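Local structure of uncharacterized protein AsbF (Bacillus anthracis, 3DX5) at residues A[166-171]-A[193-198]. The protein catalyses the manganese-dependent dehydration of 3-dehydroshikimate to 3,4-dihydroxybenzoate, a building block of the siderophore petrobactin. Numbering follows the deposited sequence.
Sequences NLKINL and WIQHYH. With MN (manganese (II) ion), chain B.
L171 of one strand meets I194 and Y197 of the next. Its CD2 lies 3.6 Å from CD1 of I194, and its CB sits by CD1 of the Y197 ring. Strands 167-171 and 194-198 are parallel neighbours in the TIM barrel, joined by a helical crossover. L171 N donates to H196 O at 2.9 Å, and L171 O accepts from H198 N at 3.0 Å. A beta bulge shifts the pairing by one residue between I169 and N170. I169 N donates to W193 O, and I169 O accepts from N of Q195, the extra residue. The CB of W193 touches CG1 of I169 at 3.8 Å, and CD1, at the indole edge of W193, comes near L167 O. N170 turns to the face shared with H196, its CG anti to the backbone N (chi1 -178°). N170 ND2 stands 3.1 Å above the plane of the H198 ring, over its centre, with amide and ring planes 86° apart. H198 ND1 binds manganese at 2.3 Å, alongside E142, D172 and E253. H198 NE2 is hydrogen-bonded to E33, and N170 ND2 makes a weak hydrogen bond to E142. The metal ligand is thus held at both ring nitrogens, and E33 probably makes ND1 a stronger donor to manganese.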
ATOM      1  N   ASN A 166      23.887  -4.317  19.363  1.00 11.17           N
ATOM      2  CA  ASN A 166      23.113  -3.424  18.479  1.00 11.24           C
ATOM      3  C   ASN A 166      21.684  -3.885  18.217  1.00 11.17           C
ATOM      4  O   ASN A 166      20.973  -3.280  17.412  1.00 11.17           O
ATOM      5  CB  ASN A 166      23.836  -3.162  17.157  1.00 11.47           C
ATOM      6  CG  ASN A 166      25.129  -2.431  17.354  1.00 13.60           C
ATOM      7  OD1 ASN A 166      26.077  -2.989  17.917  1.00 16.70           O
ATOM      8  ND2 ASN A 166      25.182  -1.174  16.929  1.00 14.49           N
ATOM      9  N   LEU A 167      21.271  -4.981  18.857  1.00 11.05           N
ATOM     10  CA  LEU A 167      19.882  -5.453  18.711  1.00 10.52           C
ATOM     11  C   LEU A 167      19.051  -4.752  19.769  1.00 10.88           C
ATOM     12  O   LEU A 167      19.348  -4.835  20.984  1.00 10.35           O
ATOM     13  CB  LEU A 167      19.789  -6.960  18.932  1.00 10.36           C
ATOM     14  CG  LEU A 167      18.370  -7.476  18.690  1.00  9.31           C
ATOM     15  CD1 LEU A 167      18.026  -7.224  17.204  1.00  6.90           C
ATOM     16  CD2 LEU A 167      18.352  -8.964  19.038  1.00 11.18           C
ATOM     17  N   LYS A 168      18.012  -4.063  19.322  1.00 10.25           N
ATOM     18  CA  LYS A 168      17.186  -3.286  20.242  1.00 10.31           C
ATOM     19  C   LYS A 168      15.733  -3.609  19.938  1.00 10.23           C
ATOM     20  O   LYS A 168      15.484  -4.474  19.102  1.00  9.54           O
ATOM     21  CB  LYS A 168      17.487  -1.805  20.069  1.00 10.08           C
ATOM     22  CG  LYS A 168      18.958  -1.451  20.371  1.00 10.38           C
ATOM     23  CD  LYS A 168      19.276  -1.598  21.884  1.00 13.51           C
ATOM     24  CE  LYS A 168      20.733  -1.258  22.146  1.00 16.13           C
ATOM     25  NZ  LYS A 168      21.019  -1.318  23.582  1.00 14.09           N
ATOM     26  N   ILE A 169      14.799  -2.947  20.627  1.00 10.50           N
ATOM     27  CA  ILE A 169      13.355  -3.213  20.494  1.00 10.36           C
ATOM     28  C   ILE A 169      12.581  -1.917  20.151  1.00 10.74           C
ATOM     29  O   ILE A 169      12.789  -0.848  20.775  1.00 10.52           O
ATOM     30  CB  ILE A 169      12.765  -3.791  21.832  1.00 10.71           C
ATOM     31  CG1 ILE A 169      13.392  -5.180  22.184  1.00 10.66           C
ATOM     32  CG2 ILE A 169      11.192  -3.893  21.799  1.00 10.74           C
ATOM     33  CD1 ILE A 169      13.017  -6.321  21.208  1.00 10.39           C
ATOM     34  N   ASN A 170      11.640  -2.056  19.217  1.00  9.70           N
ATOM     35  CA  ASN A 170      10.574  -1.092  19.019  1.00  9.92           C
ATOM     36  C   ASN A 170       9.339  -1.655  19.725  1.00 10.72           C
ATOM     37  O   ASN A 170       8.736  -2.649  19.249  1.00 10.46           O
ATOM     38  CB  ASN A 170      10.246  -0.889  17.524  1.00  9.93           C
ATOM     39  CG  ASN A 170       9.157   0.165  17.329  1.00 11.38           C
ATOM     40  OD1 ASN A 170       9.023   1.069  18.144  1.00 11.02           O
ATOM     41  ND2 ASN A 170       8.341   0.002  16.315  1.00 14.37           N
ATOM     42  N   LEU A 171       8.952  -1.034  20.849  1.00 10.82           N
ATOM     43  CA  LEU A 171       7.886  -1.604  21.698  1.00 10.95           C
ATOM     44  C   LEU A 171       6.517  -1.111  21.200  1.00 10.83           C
ATOM     45  O   LEU A 171       6.191   0.073  21.317  1.00 10.37           O
ATOM     46  CB  LEU A 171       8.103  -1.233  23.168  1.00 10.62           C
ATOM     47  CG  LEU A 171       7.108  -1.841  24.166  1.00 12.62           C
ATOM     48  CD1 LEU A 171       6.891  -3.306  23.940  1.00 12.10           C
ATOM     49  CD2 LEU A 171       7.642  -1.629  25.564  1.00 13.19           C
ATOM     50  N   TRP A 193      16.560  -2.753  26.364  1.00 13.02           N
ATOM     51  CA  TRP A 193      16.668  -2.853  24.899  1.00 12.86           C
ATOM     52  C   TRP A 193      15.813  -1.863  24.110  1.00 12.46           C
ATOM     53  O   TRP A 193      15.931  -1.765  22.908  1.00 12.75           O
ATOM     54  CB  TRP A 193      16.296  -4.272  24.449  1.00 13.04           C
ATOM     55  CG  TRP A 193      17.196  -5.279  25.032  1.00 14.78           C
ATOM     56  CD1 TRP A 193      18.407  -5.677  24.535  1.00 14.60           C
ATOM     57  CD2 TRP A 193      17.004  -6.005  26.267  1.00 15.47           C
ATOM     58  NE1 TRP A 193      18.962  -6.627  25.364  1.00 17.19           N
ATOM     59  CE2 TRP A 193      18.128  -6.845  26.433  1.00 18.51           C
ATOM     60  CE3 TRP A 193      15.985  -6.034  27.235  1.00 15.61           C
ATOM     61  CZ2 TRP A 193      18.275  -7.715  27.549  1.00 20.04           C
ATOM     62  CZ3 TRP A 193      16.127  -6.888  28.346  1.00 17.15           C
ATOM     63  CH2 TRP A 193      17.260  -7.721  28.487  1.00 19.64           C
ATOM     64  N   ILE A 194      14.939  -1.127  24.771  1.00 12.08           N
ATOM     65  CA  ILE A 194      13.978  -0.300  24.022  1.00 12.25           C
ATOM     66  C   ILE A 194      14.649   0.951  23.431  1.00 12.12           C
ATOM     67  O   ILE A 194      15.385   1.636  24.140  1.00 11.09           O
ATOM     68  CB  ILE A 194      12.814   0.134  24.931  1.00 12.44           C
ATOM     69  CG1 ILE A 194      11.927  -1.079  25.258  1.00 12.33           C
ATOM     70  CG2 ILE A 194      11.960   1.335  24.301  1.00 12.64           C
ATOM     71  CD1 ILE A 194      11.014  -0.751  26.393  1.00 13.34           C
ATOM     72  N   GLN A 195      14.373   1.266  22.163  0.50 11.92           N
ATOM     73  CA  GLN A 195      14.861   2.535  21.589  0.50 12.38           C
ATOM     74  C   GLN A 195      13.748   3.379  20.973  0.50 11.89           C
ATOM     75  O   GLN A 195      13.982   4.533  20.583  0.50 11.45           O
ATOM     76  CB  GLN A 195      15.946   2.280  20.545  0.50 12.61           C
ATOM     77  CG  GLN A 195      17.187   1.610  21.110  0.50 16.83           C
ATOM     78  CD  GLN A 195      18.163   2.586  21.723  0.50 21.11           C
ATOM     79  OE1 GLN A 195      17.921   3.155  22.788  0.50 21.84           O
ATOM     80  NE2 GLN A 195      19.297   2.777  21.049  0.50 23.33           N
ATOM     81  N   HIS A 196      12.545   2.806  20.877  1.00 10.82           N
ATOM     82  CA  HIS A 196      11.428   3.458  20.165  1.00 10.35           C
ATOM     83  C   HIS A 196      10.116   2.823  20.603  1.00 10.48           C
ATOM     84  O   HIS A 196      10.091   1.656  21.055  1.00 10.24           O
ATOM     85  CB  HIS A 196      11.605   3.306  18.626  1.00 10.56           C
ATOM     86  CG  HIS A 196      11.079   4.458  17.802  1.00 10.93           C
ATOM     87  ND1 HIS A 196       9.733   4.689  17.597  1.00 13.36           N
ATOM     88  CD2 HIS A 196      11.727   5.385  17.061  1.00 11.75           C
ATOM     89  CE1 HIS A 196       9.575   5.726  16.792  1.00 12.01           C
ATOM     90  NE2 HIS A 196      10.774   6.165  16.449  1.00 14.07           N
ATOM     91  N   TYR A 197       9.026   3.575  20.502  1.00  9.48           N
ATOM     92  CA  TYR A 197       7.680   2.993  20.739  1.00 10.61           C
ATOM     93  C   TYR A 197       6.762   3.209  19.537  1.00 10.54           C
ATOM     94  O   TYR A 197       6.958   4.135  18.768  1.00 10.45           O
ATOM     95  CB  TYR A 197       6.958   3.622  21.941  1.00  8.83           C
ATOM     96  CG  TYR A 197       7.829   3.797  23.152  1.00 10.11           C
ATOM     97  CD1 TYR A 197       8.065   2.733  24.020  1.00 10.18           C
ATOM     98  CD2 TYR A 197       8.428   5.049  23.435  1.00 11.26           C
ATOM     99  CE1 TYR A 197       8.878   2.885  25.138  1.00  7.92           C
ATOM    100  CE2 TYR A 197       9.219   5.219  24.560  1.00  8.90           C
ATOM    101  CZ  TYR A 197       9.446   4.120  25.397  1.00 10.61           C
ATOM    102  OH  TYR A 197      10.235   4.264  26.524  1.00 12.26           O
ATOM    103  N   HIS A 198       5.740   2.365  19.437  1.00 10.97           N
ATOM    104  CA  HIS A 198       4.557   2.579  18.595  1.00 12.21           C
ATOM    105  C   HIS A 198       3.362   2.647  19.513  1.00 11.47           C
ATOM    106  O   HIS A 198       3.198   1.769  20.370  1.00 11.54           O
ATOM    107  CB  HIS A 198       4.369   1.398  17.614  1.00 11.50           C
ATOM    108  CG  HIS A 198       5.183   1.524  16.365  1.00 12.56           C
ATOM    109  ND1 HIS A 198       5.110   0.614  15.323  1.00 10.76           N
ATOM    110  CD2 HIS A 198       6.083   2.466  15.986  1.00 10.91           C
ATOM    111  CE1 HIS A 198       5.922   1.002  14.354  1.00 11.61           C
ATOM    112  NE2 HIS A 198       6.526   2.121  14.733  1.00 10.67           N
TER
HETATM  113 MN    MN B 287       3.724  -1.130  14.855  1.00 13.95          MN